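Side-chain contacts in cellulase (Rhodothermus marinus, PDB 3B7M), which probably hydrolyses internal beta-1,4-glucosidic bonds of cellulose, as a thermostable, mesophilically active variant engineered from the family 12 endoglucanase Cel12A: residues Tyr183-Pro186 / Glu187-Leu190; Val3-Gly7 / Gln8-Arg12; Gln68-Arg71 / Val72-Ser76. All coordinates share one frame; numbering follows the deposited sequence. Where two conformers were deposited one is given.

Contact 1 (Tyr183-Pro186 / Glu187-Leu190)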
loop_
_atom_site.group_PDB
_atom_site.type_symbol
_atom_site.label_atom_id
_atom_site.label_comp_id
_atom_site.label_asym_id
_atom_site.label_seq_id
_atom_site.Cartn_x
_atom_site.Cartn_y
_atom_site.Cartn_z
ATOM N N TYR A 183 -17.869 5.406 0.527
ATOM C CA TYR A 183 -17.063 4.240 0.896
ATOM C C TYR A 183 -16.311 4.405 2.225
ATOM O O TYR A 183 -16.003 3.415 2.898
ATOM C CB TYR A 183 -16.057 3.911 -0.214
ATOM C CG TYR A 183 -16.623 3.709 -1.609
ATOM C CD1 TYR A 183 -17.902 3.184 -1.814
ATOM C CD2 TYR A 183 -15.852 4.020 -2.737
ATOM C CE1 TYR A 183 -18.403 2.996 -3.109
ATOM C CE2 TYR A 183 -16.338 3.821 -4.023
ATOM C CZ TYR A 183 -17.608 3.314 -4.199
ATOM O OH TYR A 183 -18.079 3.130 -5.473
ATOM N N ILE A 184 -15.989 5.646 2.579
ATOM C CA ILE A 184 -15.317 5.967 3.838
ATOM C C ILE A 184 -16.158 6.993 4.595
ATOM O O ILE A 184 -16.682 7.937 4.003
ATOM C CB ILE A 184 -13.863 6.480 3.600
ATOM C CG1 ILE A 184 -12.972 5.328 3.126
ATOM C CG2 ILE A 184 -13.258 7.103 4.861
ATOM C CD1 ILE A 184 -11.666 5.763 2.557
ATOM N N ARG A 185 -16.318 6.774 5.897
ATOM C CA ARG A 185 -17.007 7.717 6.755
ATOM C C ARG A 185 -16.003 8.722 7.307
ATOM O O ARG A 185 -14.888 8.336 7.669
ATOM C CB ARG A 185 -17.722 6.979 7.895
ATOM C CG ARG A 185 -19.113 6.459 7.530
ATOM C CD ARG A 185 -20.171 7.306 8.237
ATOM N NE ARG A 185 -21.430 7.389 7.501
ATOM C CZ ARG A 185 -21.762 8.402 6.702
ATOM N NH1 ARG A 185 -20.924 9.419 6.531
ATOM N NH2 ARG A 185 -22.931 8.398 6.066
ATOM N N PRO A 186 -16.391 10.012 7.368
ATOM C CA PRO A 186 -15.557 11.109 7.886
ATOM C C PRO A 186 -15.120 10.917 9.337
ATOM O O PRO A 186 -14.067 11.417 9.722
ATOM C CB PRO A 186 -16.482 12.323 7.802
ATOM C CG PRO A 186 -17.515 11.956 6.835
ATOM C CD PRO A 186 -17.712 10.495 6.940
ATOM N N GLU A 187 -15.928 10.194 10.118
ATOM C CA GLU A 187 -15.634 9.896 11.524
ATOM C C GLU A 187 -14.660 8.736 11.722
ATOM O O GLU A 187 -14.206 8.499 12.844
ATOM C CB GLU A 187 -16.919 9.557 12.294
ATOM C CG GLU A 187 -18.022 10.581 12.163
ATOM C CD GLU A 187 -18.962 10.264 11.015
ATOM O OE1 GLU A 187 -19.005 9.086 10.582
ATOM O OE2 GLU A 187 -19.668 11.199 10.568
ATOM N N TRP A 188 -14.367 7.991 10.659
ATOM C CA TRP A 188 -13.406 6.904 10.776
ATOM C C TRP A 188 -12.002 7.433 10.996
ATOM O O TRP A 188 -11.675 8.537 10.568
ATOM C CB TRP A 188 -13.454 5.976 9.558
ATOM C CG TRP A 188 -14.735 5.195 9.462
ATOM C CD1 TRP A 188 -15.764 5.176 10.372
ATOM C CD2 TRP A 188 -15.120 4.306 8.406
ATOM N NE1 TRP A 188 -16.759 4.341 9.939
ATOM C CE2 TRP A 188 -16.393 3.792 8.738
ATOM C CE3 TRP A 188 -14.514 3.902 7.207
ATOM C CZ2 TRP A 188 -17.076 2.892 7.916
ATOM C CZ3 TRP A 188 -15.188 3.012 6.390
ATOM C CH2 TRP A 188 -16.459 2.511 6.749
ATOM N N TYR A 189 -11.181 6.651 11.689
ATOM C CA TYR A 189 -9.804 7.022 11.951
ATOM C C TYR A 189 -8.903 6.501 10.836
ATOM O O TYR A 189 -9.099 5.387 10.348
ATOM C CB TYR A 189 -9.343 6.410 13.280
ATOM C CG TYR A 189 -10.043 6.962 14.494
ATOM C CD1 TYR A 189 -11.312 6.504 14.861
ATOM C CD2 TYR A 189 -9.451 7.945 15.269
ATOM C CE1 TYR A 189 -11.969 7.006 15.970
ATOM C CE2 TYR A 189 -10.099 8.455 16.394
ATOM C CZ TYR A 189 -11.360 7.979 16.733
ATOM O OH TYR A 189 -12.009 8.483 17.837
ATOM N N LEU A 190 -7.922 7.317 10.450
ATOM C CA LEU A 190 -6.830 6.904 9.591
ATOM C C LEU A 190 -5.753 6.253 10.455
ATOM O O LEU A 190 -5.141 6.914 11.290
ATOM C CB LEU A 190 -6.255 8.131 8.872
ATOM C CG LEU A 190 -4.986 8.006 8.021
ATOM C CD1 LEU A 190 -5.083 6.896 7.020
ATOM C CD2 LEU A 190 -4.715 9.309 7.313
#
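Trp188 reaches back over the turn that leads to it and lays one face of its indole against the side chain of Arg185. The turn is a type I beta turn from Arg185 to Trp188, closed where Trp188 N donates to Arg185 O at 3.1 Å with an N-H...O angle of 155°; the donor sits well above the carbonyl plane. Followed outward, the tryptophan first packs CB 3.3 Å from Arg185 O. With chi1 at -68°, CG stands beside the backbone N and opposite the carbonyl carbon, which turns the ring back toward the preceding residues. The five-membered ring then takes Arg185 CB over its face in a CH-pi contact, 3.5 Å from the centroid and 9° off the normal, NE1 being the nearest ring atom. CE2 also has Arg185 CG nearby, while CE3 lies 3.6 Å from Arg185 N and approaches the methyl Ile184 CG2. At the far end of the six-membered ring, CZ3 comes within 3.6 Å of Tyr183 O, with CH2 close behind; this carbonyl accepts a hydrogen bond from Asn153 ND2.

On the solvent side, Arg185 and Glu187 run side by side. The glutamate bends at chi2, bringing OE1 to 3.2 Å from Arg185 CD, but Arg185 NE remains 4.3 Å from that oxygen, too far for a salt bridge. An alanine in place of Trp188 would probably leave Arg185 CB and Ile184 CG2 without their aromatic partner and the arginine stem freer to turn. The chemistry is divided: a backbone bond closes the turn, the indole packs against the aliphatic root of the arginine, and opposite charges probably add a loose attraction at the exposed surface.

Contact 2 (Val3-Gly7 / Gln8-Arg12)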
loop_
_atom_site.group_PDB
_atom_site.type_symbol
_atom_site.label_atom_id
_atom_site.label_comp_id
_atom_site.label_asym_id
_atom_site.label_seq_id
_atom_site.Cartn_x
_atom_site.Cartn_y
_atom_site.Cartn_z
ATOM N N VAL A 3 20.512 -4.867 6.217
ATOM C CA VAL A 3 20.293 -6.253 6.684
ATOM C C VAL A 3 19.320 -6.962 5.751
ATOM O O VAL A 3 18.442 -6.361 5.137
ATOM C CB VAL A 3 19.859 -6.377 8.208
ATOM C CG1 VAL A 3 18.434 -5.863 8.431
ATOM C CG2 VAL A 3 20.047 -7.852 8.793
ATOM N N GLU A 4 19.532 -8.268 5.599
ATOM C CA GLU A 4 18.645 -9.070 4.773
ATOM C C GLU A 4 17.688 -9.860 5.654
ATOM O O GLU A 4 18.116 -10.580 6.553
ATOM C CB GLU A 4 19.409 -10.003 3.842
ATOM C CG GLU A 4 18.489 -10.691 2.822
ATOM C CD GLU A 4 19.228 -11.540 1.805
ATOM O OE1 GLU A 4 19.953 -12.495 2.186
ATOM O OE2 GLU A 4 19.068 -11.260 0.603
ATOM N N LEU A 5 16.393 -9.693 5.399
ATOM C CA LEU A 5 15.327 -10.317 6.179
ATOM C C LEU A 5 14.699 -11.402 5.341
ATOM O O LEU A 5 14.140 -11.104 4.292
ATOM C CB LEU A 5 14.227 -9.291 6.536
ATOM C CG LEU A 5 14.578 -7.983 7.255
ATOM C CD1 LEU A 5 13.305 -7.192 7.520
ATOM C CD2 LEU A 5 15.309 -8.253 8.559
ATOM N N CYS A 6 14.744 -12.643 5.814
ATOM C CA CYS A 6 14.254 -13.777 5.032
ATOM C C CYS A 6 13.118 -14.526 5.735
ATOM O O CYS A 6 12.552 -15.472 5.183
ATOM C CB CYS A 6 15.406 -14.744 4.689
ATOM S SG CYS A 6 16.657 -14.083 3.522
ATOM N N GLY A 7 12.811 -14.110 6.963
ATOM C CA GLY A 7 11.733 -14.697 7.720
ATOM C C GLY A 7 10.392 -14.173 7.260
ATOM O O GLY A 7 10.237 -12.981 6.966
ATOM N N GLN A 8 9.421 -15.081 7.220
ATOM C CA GLN A 8 8.070 -14.808 6.753
ATOM C C GLN A 8 7.460 -13.545 7.371
ATOM O O GLN A 8 6.793 -12.783 6.673
ATOM C CB GLN A 8 7.172 -16.037 7.006
ATOM C CG GLN A 8 5.683 -15.804 6.779
ATOM C CD GLN A 8 4.822 -17.039 7.070
ATOM O OE1 GLN A 8 5.185 -17.898 7.887
ATOM N NE2 GLN A 8 3.671 -17.128 6.394
ATOM N N TRP A 9 7.705 -13.328 8.665
ATOM C CA TRP A 9 7.088 -12.236 9.407
ATOM C C TRP A 9 8.117 -11.247 9.980
ATOM O O TRP A 9 7.817 -10.509 10.936
ATOM C CB TRP A 9 6.168 -12.792 10.527
ATOM C CG TRP A 9 5.035 -13.704 10.042
ATOM C CD1 TRP A 9 4.128 -13.422 9.061
ATOM C CD2 TRP A 9 4.689 -15.018 10.533
ATOM N NE1 TRP A 9 3.247 -14.470 8.904
ATOM C CE2 TRP A 9 3.570 -15.462 9.794
ATOM C CE3 TRP A 9 5.218 -15.858 11.522
ATOM C CZ2 TRP A 9 2.964 -16.726 10.004
ATOM C CZ3 TRP A 9 4.610 -17.136 11.738
ATOM C CH2 TRP A 9 3.494 -17.543 10.977
ATOM N N ASP A 10 9.326 -11.233 9.405
ATOM C CA ASP A 10 10.370 -10.316 9.846
ATOM C C ASP A 10 9.959 -8.867 9.643
ATOM O O ASP A 10 9.312 -8.532 8.649
ATOM C CB ASP A 10 11.684 -10.558 9.104
ATOM C CG ASP A 10 12.432 -11.776 9.614
ATOM O OD1 ASP A 10 11.997 -12.403 10.594
ATOM O OD2 ASP A 10 13.461 -12.127 9.020
ATOM N N THR A 11 10.340 -8.030 10.602
ATOM C CA THR A 11 10.152 -6.593 10.488
ATOM C C THR A 11 11.338 -5.847 11.101
ATOM O O THR A 11 12.047 -6.384 11.958
ATOM C CB THR A 11 8.822 -6.141 11.132
ATOM O OG1 THR A 11 8.605 -4.751 10.865
ATOM C CG2 THR A 11 8.845 -6.368 12.639
ATOM N N ARG A 12 11.552 -4.619 10.640
ATOM C CA ARG A 12 12.568 -3.722 11.197
ATOM C C ARG A 12 12.038 -2.292 11.244
ATOM O O ARG A 12 11.386 -1.835 10.301
ATOM C CB ARG A 12 13.844 -3.730 10.339
ATOM C CG ARG A 12 14.743 -4.970 10.508
ATOM C CD ARG A 12 15.311 -5.092 11.920
ATOM N NE ARG A 12 16.269 -6.196 12.003
ATOM C CZ ARG A 12 15.946 -7.470 12.207
ATOM N NH1 ARG A 12 14.675 -7.834 12.359
ATOM N NH2 ARG A 12 16.900 -8.386 12.263
#
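Asp10 and Gly7 close a tight turn between two edge strands: strand 2-5 borders the six-stranded sheet, strand 11-14 the nine-stranded one, so this local contact bridges the two sheets of the beta-sandwich. The turn is of type I, running from Gly7 to Asp10, and it is gripped twice. Asp10 N donates to Gly7 O over 3.1 Å, nearly straight at 169°. In the reverse direction Gly7 N donates to Asp10 OD2 at 2.9 Å, a more bent bond that meets the oxygen from above the carboxylate plane. With chi1 at -77°, the aspartate CG stands beside its own backbone N and folds back over the turn, where it rests 3.6 Å from Gly7 CA. Gly7 O has a further donor in the side chain of Asn23.

Toward the strands the contact turns apolar. Leu5 CB packs 3.8 Å from Asp10 CB, and its branch CD2 sits over the centre of one face of the Arg12 guanidinium, 3.8 Å from Arg12 CZ. CD1 lies near both Arg12 CG and Asp10 CB. Val3 CG1 lies more loosely near Arg12 NE. The bond from Arg12 NH1 to Thr11 O, 3.0 Å long and almost in the guanidinium plane, helps fix the turn of that group over the leucine. Just before the turn, Cys6 is joined by a disulfide to Cys33 on the neighbouring strand 32-37, and the side-chain NE2 of Gln8 hydrogen-bonds to Val25 O.

The backbone bond thus closes the turn, and the bond to OD2 ties the carboxylate back to the N-H of the turn's first residue. A carbonyl and a carboxylate hold the bend, while Leu5 and the flat end of Arg12 meet by nonpolar packing, methyl on guanidinium face.

Contact 3 (Gln68-Arg71 / Val72-Ser76)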
loop_
_atom_site.group_PDB
_atom_site.type_symbol
_atom_site.label_atom_id
_atom_site.label_comp_id
_atom_site.label_asym_id
_atom_site.label_seq_id
_atom_site.Cartn_x
_atom_site.Cartn_y
_atom_site.Cartn_z
ATOM N N GLN A 68 -0.701 9.527 16.755
ATOM C CA GLN A 68 -1.865 9.804 17.615
ATOM C C GLN A 68 -3.155 9.684 16.799
ATOM O O GLN A 68 -3.188 10.111 15.650
ATOM C CB GLN A 68 -1.747 11.191 18.262
ATOM C CG GLN A 68 -0.592 11.308 19.285
ATOM C CD GLN A 68 -0.655 12.570 20.168
ATOM O OE1 GLN A 68 -1.567 13.403 20.045
ATOM N NE2 GLN A 68 0.320 12.705 21.071
ATOM N N PRO A 69 -4.226 9.111 17.393
ATOM C CA PRO A 69 -5.464 8.811 16.650
ATOM C C PRO A 69 -5.999 10.030 15.924
ATOM O O PRO A 69 -6.030 11.114 16.506
ATOM C CB PRO A 69 -6.446 8.408 17.756
ATOM C CG PRO A 69 -5.581 7.877 18.863
ATOM C CD PRO A 69 -4.337 8.731 18.819
ATOM N N ARG A 70 -6.400 9.878 14.667
ATOM C CA ARG A 70 -6.914 11.021 13.925
ATOM C C ARG A 70 -8.025 10.636 12.962
ATOM O O ARG A 70 -7.857 9.761 12.111
ATOM C CB ARG A 70 -5.782 11.785 13.218
ATOM C CG ARG A 70 -5.987 13.302 13.201
ATOM C CD ARG A 70 -4.683 14.082 13.427
ATOM N NE ARG A 70 -4.244 14.053 14.830
ATOM C CZ ARG A 70 -3.274 14.813 15.352
ATOM N NH1 ARG A 70 -2.615 15.695 14.601
ATOM N NH2 ARG A 70 -2.962 14.694 16.639
ATOM N N ARG A 71 -9.169 11.297 13.130
ATOM C CA ARG A 71 -10.337 11.079 12.286
ATOM C C ARG A 71 -10.128 11.706 10.910
ATOM O O ARG A 71 -9.445 12.725 10.784
ATOM C CB ARG A 71 -11.591 11.651 12.947
ATOM C CG ARG A 71 -12.068 10.854 14.140
ATOM C CD ARG A 71 -13.396 11.367 14.654
ATOM N NE ARG A 71 -14.130 10.315 15.354
ATOM C CZ ARG A 71 -14.355 10.295 16.662
ATOM N NH1 ARG A 71 -13.925 11.282 17.432
ATOM N NH2 ARG A 71 -15.027 9.291 17.201
ATOM N N VAL A 72 -10.723 11.094 9.889
ATOM C CA VAL A 72 -10.592 11.585 8.515
ATOM C C VAL A 72 -11.011 13.056 8.441
ATOM O O VAL A 72 -10.314 13.874 7.845
ATOM C CB VAL A 72 -11.386 10.712 7.520
ATOM C CG1 VAL A 72 -11.475 11.375 6.158
ATOM C CG2 VAL A 72 -10.740 9.335 7.403
ATOM N N GLN A 73 -12.112 13.391 9.106
ATOM C CA GLN A 73 -12.600 14.771 9.161
ATOM C C GLN A 73 -11.645 15.759 9.849
ATOM O O GLN A 73 -11.807 16.960 9.711
ATOM C CB GLN A 73 -13.983 14.820 9.826
ATOM C CG GLN A 73 -13.989 14.504 11.323
ATOM C CD GLN A 73 -15.391 14.267 11.870
ATOM O OE1 GLN A 73 -15.590 14.251 13.083
ATOM N NE2 GLN A 73 -16.367 14.085 10.981
ATOM N N GLU A 74 -10.661 15.252 10.585
ATOM C CA GLU A 74 -9.707 16.116 11.282
ATOM C C GLU A 74 -8.446 16.405 10.476
ATOM O O GLU A 74 -7.640 17.240 10.875
ATOM C CB GLU A 74 -9.279 15.488 12.598
ATOM C CG GLU A 74 -10.317 15.473 13.697
ATOM C CD GLU A 74 -9.714 14.941 14.985
ATOM O OE1 GLU A 74 -9.335 13.743 15.021
ATOM O OE2 GLU A 74 -9.594 15.736 15.950
ATOM N N LEU A 75 -8.266 15.703 9.361
ATOM C CA LEU A 75 -7.058 15.847 8.545
ATOM C C LEU A 75 -7.102 17.103 7.689
ATOM O O LEU A 75 -8.146 17.449 7.143
ATOM C CB LEU A 75 -6.881 14.641 7.623
ATOM C CG LEU A 75 -6.772 13.249 8.225
ATOM C CD1 LEU A 75 -6.990 12.229 7.123
ATOM C CD2 LEU A 75 -5.428 13.067 8.891
ATOM N N SER A 76 -5.961 17.771 7.556
ATOM C CA SER A 76 -5.874 18.917 6.664
ATOM C C SER A 76 -4.976 18.621 5.469
ATOM O O SER A 76 -5.261 19.066 4.362
ATOM C CB SER A 76 -5.421 20.180 7.412
ATOM O OG SER A 76 -4.152 19.994 8.017
#
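The chain comes in extended through Arg70 and Arg71, then coils into a short 3-10 segment at residues 72-74, whose first turn is closed where Glu74 N donates to Arg71 O at 2.8 Å. Glu74 completes the loop from its other end: OE1 accepts from Arg71 N at 3.1 Å and 165°, through the lone pair that faces away from the second carboxylate oxygen. A chi1 of -72° swings CG beside the glutamate's own N, and the extended chain beyond carries the carboxylate back to the start of the turn. On the way its CB passes 4.0 Å from Arg70 CG, the two side chains crossing at about a right angle, and OE1 lies 3.7 Å from Arg71 CB. Neither arginine forms a salt bridge with it; Arg71 instead sends NE to Glu187 O, running alongside Gln73, whose OE1 is 3.9 Å from Arg71 CD. Leu75 CG packs 3.7 Å from Arg71 O, and its side chain touches Leu190. Glu74, at N3, accepting from the N-H of the N-cap residue Arg71 is the N3 half of a capping box, here at a 3-10 turn in the crossing between the sheets of this family 12 sandwich.

Starting at the N terminus, contact 2 closes first, where the chain leaves edge strand 2-5 of one sheet and enters edge strand 11-14 of the other. Contact 3 follows in the connection from strand 61-65 to strand 78-85, again a passage between the sheets. Contact 1 comes last, between helix 171-181 and strand 189-199. The three are in series, and none nests within or crosses another. Contacts 1 and 3 nevertheless meet in space, their centres about 9 Å apart: Trp188 O with Val72 N and Pro186 O with Gln73 N are probable hydrogen bonds joining the two loops. Contact 2 stands apart, its centre about 32 Å from that of contact 1.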